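Monoglyceride lipase (Saccharomyces cerevisiae, PDB 4ZWN) hydrolyses monoacylglycerols to free fatty acids and glycerol, with a strong preference for monounsaturated substrates, and also takes part in the breakdown of fatty acid ethyl esters. Local coordinates at residues 29-34 with 52-57; 39-44 with 116-121. The protein carries 2 engineered substitutions. All blocks are in the same frame, centred on the assembly; numbering follows the deposited sequence.

Both interactions involve the beta-hairpin of strands 37-41 and 44-51, which starts the central sheet of this alpha/beta-hydrolase and carries its outermost strand at that side. Interaction 1 lies at the open end of the hairpin, joining the chain that leads in (29-34) to the chain that leaves (52-57). Interaction 2 lies at the turn and sets it against helix 113-134. The segments therefore alternate along the chain. Their centres are 28 Å apart and their nearest atoms about 13 Å, with no direct touch. Both contacts lie away from the inferred catalytic residues Ser-144, Asp-272 and His-302.

Interaction 1: residues 29-34 with 52-57; sequences VQTTVP and PVQNGT
Gln-54 turns CG to the side of its backbone N (chi1 -55°) and stays extended beyond it (chi2 173°), which carries its amide across to the backbone of Thr-32. There the flat group pairs with both the backbone N-H and the carbonyl of one residue. OE1 accepts from Thr-32 N at 2.8 Å, with the donor somewhat tilted from the plane of the side-chain carbonyl. NE2 donates to Thr-32 O at 3.1 Å along an almost straight N-H...O path (176°), arriving in the plane of that carbonyl on a lone pair. With one bond at each end, the amide is fixed in rotation and its oxygen and nitrogen cannot trade places without losing both bonds.

The contact links two irregular segments of the alpha/beta-hydrolase fold, the lead into strand 37-41 and the exit from strand 44-51, at the open end of the first hairpin. Thr-31, the residue before, packs against the same side chain: its CB sits 3.3 Å from Gln-54 OE1, and its methyl CG2 lies 4.0 Å from Gln-54 CB, the two side chains meeting at a slant. The Thr-31 hydroxyl is engaged elsewhere, by Asp-82 and Trp-51. With an alanine in place of Gln-54, Thr-32 N and O would probably lose these mates and a gap would open beside Thr-31 CB, where the amide now sits. Ser-85, on helix 78-86, bonds to the backbone of Gln-54 and to Pro-52 O, tying the glutamine's own segment to that helix. Further along, the prolines meet through ring carbons alone, Pro-34 CG lying 4.1 Å from Pro-52 CD.

Interaction 2: residues 39-44 with 116-121; sequences ENFDGA and VFNDLE
Phe-41 meets helix 113-134 in an aromatic-polar packing contact without hydrogen bonds across it, at the turn between the first two strands of the central sheet. The ring points at the helix because CG is anti to the backbone N of Phe-41 (chi1 174°); its CD2-CE2 edge meets Asp-119, while CE2 and CZ come near Asn-118. The carboxylate of Asp-119 comes to that edge close to the ring plane: OD1 is 3.3 Å from Phe-41 CE2 and 3.4 Å from Phe-41 CD2, and the ring and carboxylate planes stand 80° apart. The anionic oxygen thus faces the rim of ring hydrogens, whose slight positive charge probably favours the approach. Asn-118 comes in obliquely, its ND2 3.7 Å from Phe-41 CZ, with the amide plane 44° from that of the ring.

Asp-42 follows Phe-41 in the turn and lays its CB over one ring face, near the rim, while its OD2 stops 3.7 Å from Asn-118 ND2. The carboxylates of Asp-42 and Asp-119 come near each other without touching, OD2 of the first being 4.7 Å from OD1 of the second. Arg-97 probably softens this like-charge approach, since it forms a salt bridge with Asp-119 OD2 and a hydrogen bond to Asp-42 O. His-122, one helical turn on from Asn-118, stacks on the Phe-41 ring.

Asp-42 and Gly-43 have positive phi and psi, and Phe-41 N bonds to Ala-44 O at 3.0 Å, with a weak return bond from Ala-44 N to Phe-41 O. This is the arrangement of a two-residue beta-hairpin with a type I' turn, which here joins the edge strand 37-41 to strand 44-51 in the alpha/beta-hydrolase sheet and rests its leading aromatic residue on a helix.

Interaction 1: residues 29-34 with 52-57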
# COMPACT_ATOMS: atom_id res chain seq x y z
N VAL A 29 -4.53 -15.94 12.03
CA VAL A 29 -4.10 -16.41 10.72
C VAL A 29 -4.51 -17.87 10.53
O VAL A 29 -4.33 -18.69 11.43
CB VAL A 29 -2.57 -16.26 10.54
CG1 VAL A 29 -2.15 -16.72 9.15
CG2 VAL A 29 -2.16 -14.81 10.77
N GLN A 30 -5.07 -18.18 9.36
CA GLN A 30 -5.60 -19.51 9.10
C GLN A 30 -4.62 -20.40 8.35
O GLN A 30 -4.72 -21.63 8.40
CB GLN A 30 -6.92 -19.40 8.33
CG GLN A 30 -7.93 -18.48 8.98
CD GLN A 30 -9.17 -18.30 8.14
OE1 GLN A 30 -9.59 -19.21 7.43
NE2 GLN A 30 -9.76 -17.11 8.22
N THR A 31 -3.68 -19.78 7.64
CA THR A 31 -2.66 -20.54 6.92
C THR A 31 -1.32 -20.45 7.62
O THR A 31 -1.20 -19.85 8.70
CB THR A 31 -2.52 -20.07 5.47
OG1 THR A 31 -2.06 -18.71 5.45
CG2 THR A 31 -3.84 -20.16 4.74
N THR A 32 -0.30 -21.04 7.01
CA THR A 32 1.04 -21.05 7.58
C THR A 32 1.80 -19.76 7.28
O THR A 32 2.06 -19.45 6.12
CB THR A 32 1.86 -22.25 7.06
OG1 THR A 32 1.15 -23.47 7.34
CG2 THR A 32 3.22 -22.30 7.73
N VAL A 33 2.14 -19.02 8.32
CA VAL A 33 2.88 -17.77 8.17
C VAL A 33 4.29 -18.03 7.64
O VAL A 33 5.04 -18.80 8.23
CB VAL A 33 2.96 -17.00 9.51
CG1 VAL A 33 3.78 -15.73 9.34
CG2 VAL A 33 1.56 -16.68 10.01
N PRO A 34 4.63 -17.39 6.52
CA PRO A 34 5.93 -17.54 5.84
C PRO A 34 7.11 -17.05 6.67
O PRO A 34 6.96 -16.25 7.59
CB PRO A 34 5.77 -16.68 4.58
CG PRO A 34 4.30 -16.60 4.36
CD PRO A 34 3.70 -16.57 5.73
N PRO A 52 2.66 -18.23 0.05
CA PRO A 52 2.20 -19.19 -0.97
C PRO A 52 0.71 -19.50 -0.88
O PRO A 52 0.11 -19.33 0.18
CB PRO A 52 3.04 -20.43 -0.67
CG PRO A 52 3.26 -20.37 0.80
CD PRO A 52 3.34 -18.90 1.16
N VAL A 53 0.13 -19.96 -1.98
CA VAL A 53 -1.26 -20.41 -1.98
C VAL A 53 -1.40 -21.66 -1.12
O VAL A 53 -0.67 -22.63 -1.31
CB VAL A 53 -1.76 -20.71 -3.40
CG1 VAL A 53 -3.16 -21.30 -3.35
CG2 VAL A 53 -1.74 -19.44 -4.25
N GLN A 54 -2.31 -21.62 -0.16
CA GLN A 54 -2.53 -22.75 0.74
C GLN A 54 -4.01 -23.08 0.89
O GLN A 54 -4.60 -22.81 1.94
CB GLN A 54 -1.93 -22.47 2.12
CG GLN A 54 -0.46 -22.09 2.10
CD GLN A 54 0.04 -21.66 3.46
OE1 GLN A 54 -0.30 -22.26 4.48
NE2 GLN A 54 0.85 -20.61 3.48
N ASN A 55 -4.57 -23.68 -0.13
CA ASN A 55 -5.97 -23.99 -0.11
C ASN A 55 -6.25 -25.41 -0.54
O ASN A 55 -7.31 -25.70 -1.00
CB ASN A 55 -6.73 -23.03 -0.99
CG ASN A 55 -6.37 -23.19 -2.42
OD1 ASN A 55 -5.59 -24.04 -2.76
ND2 ASN A 55 -6.94 -22.39 -3.26
N GLY A 56 -5.32 -26.31 -0.36
CA GLY A 56 -5.64 -27.68 -0.65
C GLY A 56 -5.49 -28.03 -2.11
O GLY A 56 -4.70 -28.89 -2.43
N THR A 57 -6.23 -27.39 -2.99
CA THR A 57 -5.91 -27.51 -4.38
C THR A 57 -4.55 -26.94 -4.32
O THR A 57 -4.20 -26.37 -3.33
CB THR A 57 -6.70 -26.57 -5.27
OG1 THR A 57 -5.80 -25.68 -5.91
CG2 THR A 57 -7.69 -25.78 -4.49

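Interaction 2: residues 39-44 with 116-121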
# COMPACT_ATOMS: atom_id res chain seq x y z
N GLU A 39 17.09 -9.77 2.20
CA GLU A 39 17.82 -9.59 0.96
C GLU A 39 18.44 -8.21 0.89
O GLU A 39 17.77 -7.21 1.17
CB GLU A 39 16.92 -9.81 -0.25
CG GLU A 39 17.59 -9.49 -1.56
CD GLU A 39 16.79 -9.96 -2.75
OE1 GLU A 39 16.00 -10.92 -2.59
OE2 GLU A 39 16.95 -9.38 -3.84
N ASN A 40 19.72 -8.15 0.53
CA ASN A 40 20.45 -6.89 0.43
C ASN A 40 20.30 -6.25 -0.95
O ASN A 40 20.38 -6.93 -1.98
CB ASN A 40 21.93 -7.11 0.74
CG ASN A 40 22.18 -7.44 2.21
OD1 ASN A 40 21.26 -7.79 2.95
ND2 ASN A 40 23.43 -7.31 2.63
N PHE A 41 20.10 -4.94 -0.96
CA PHE A 41 20.03 -4.17 -2.20
C PHE A 41 20.29 -2.70 -1.93
O PHE A 41 19.62 -2.09 -1.10
CB PHE A 41 18.67 -4.35 -2.88
CG PHE A 41 18.49 -3.49 -4.10
CD1 PHE A 41 19.03 -3.86 -5.32
CD2 PHE A 41 17.76 -2.31 -4.03
CE1 PHE A 41 18.86 -3.07 -6.45
CE2 PHE A 41 17.59 -1.51 -5.15
CZ PHE A 41 18.14 -1.89 -6.36
N ASP A 42 21.26 -2.14 -2.65
CA ASP A 42 21.59 -0.72 -2.61
C ASP A 42 21.75 -0.20 -1.18
O ASP A 42 21.17 0.82 -0.81
CB ASP A 42 20.53 0.09 -3.35
CG ASP A 42 20.99 1.49 -3.68
OD1 ASP A 42 22.22 1.71 -3.77
OD2 ASP A 42 20.13 2.38 -3.86
N GLY A 43 22.52 -0.92 -0.38
CA GLY A 43 22.87 -0.47 0.95
C GLY A 43 21.79 -0.63 2.00
O GLY A 43 21.77 0.09 3.00
N ALA A 44 20.89 -1.58 1.79
CA ALA A 44 19.84 -1.85 2.77
C ALA A 44 19.49 -3.33 2.82
O ALA A 44 19.49 -4.02 1.80
CB ALA A 44 18.60 -1.02 2.46
N VAL A 116 12.64 4.98 -3.22
CA VAL A 116 11.30 4.41 -3.15
C VAL A 116 11.00 3.58 -4.40
O VAL A 116 10.57 2.43 -4.31
CB VAL A 116 10.23 5.51 -2.98
CG1 VAL A 116 8.85 4.97 -3.32
CG2 VAL A 116 10.26 6.06 -1.56
N PHE A 117 11.26 4.16 -5.57
CA PHE A 117 10.95 3.49 -6.82
C PHE A 117 12.06 2.56 -7.28
O PHE A 117 11.79 1.51 -7.87
CB PHE A 117 10.62 4.51 -7.90
CG PHE A 117 9.24 5.08 -7.79
CD1 PHE A 117 8.16 4.40 -8.32
CD2 PHE A 117 9.01 6.27 -7.12
CE1 PHE A 117 6.88 4.91 -8.20
CE2 PHE A 117 7.74 6.78 -7.00
CZ PHE A 117 6.67 6.10 -7.54
N ASN A 118 13.31 2.92 -6.99
CA ASN A 118 14.43 2.06 -7.35
C ASN A 118 14.38 0.73 -6.61
O ASN A 118 14.64 -0.32 -7.19
CB ASN A 118 15.76 2.76 -7.07
CG ASN A 118 16.94 2.01 -7.64
OD1 ASN A 118 16.94 1.62 -8.81
ND2 ASN A 118 17.96 1.78 -6.82
N ASP A 119 14.04 0.79 -5.32
CA ASP A 119 13.85 -0.43 -4.54
C ASP A 119 12.67 -1.22 -5.08
O ASP A 119 12.71 -2.44 -5.15
CB ASP A 119 13.62 -0.11 -3.06
CG ASP A 119 14.83 0.54 -2.41
OD1 ASP A 119 15.95 0.38 -2.93
OD2 ASP A 119 14.65 1.20 -1.37
N LEU A 120 11.62 -0.50 -5.46
CA LEU A 120 10.41 -1.13 -5.98
C LEU A 120 10.69 -1.89 -7.28
O LEU A 120 10.24 -3.02 -7.44
CB LEU A 120 9.31 -0.08 -6.21
CG LEU A 120 7.96 -0.61 -6.71
CD1 LEU A 120 7.44 -1.71 -5.79
CD2 LEU A 120 6.96 0.52 -6.81
N GLU A 121 11.44 -1.27 -8.18
CA GLU A 121 11.78 -1.91 -9.45
C GLU A 121 12.53 -3.21 -9.23
O GLU A 121 12.35 -4.18 -9.97
CB GLU A 121 12.62 -0.97 -10.33
CG GLU A 121 11.91 0.30 -10.78
CD GLU A 121 10.87 0.07 -11.86
OE1 GLU A 121 10.62 -1.10 -12.23
OE2 GLU A 121 10.30 1.07 -12.35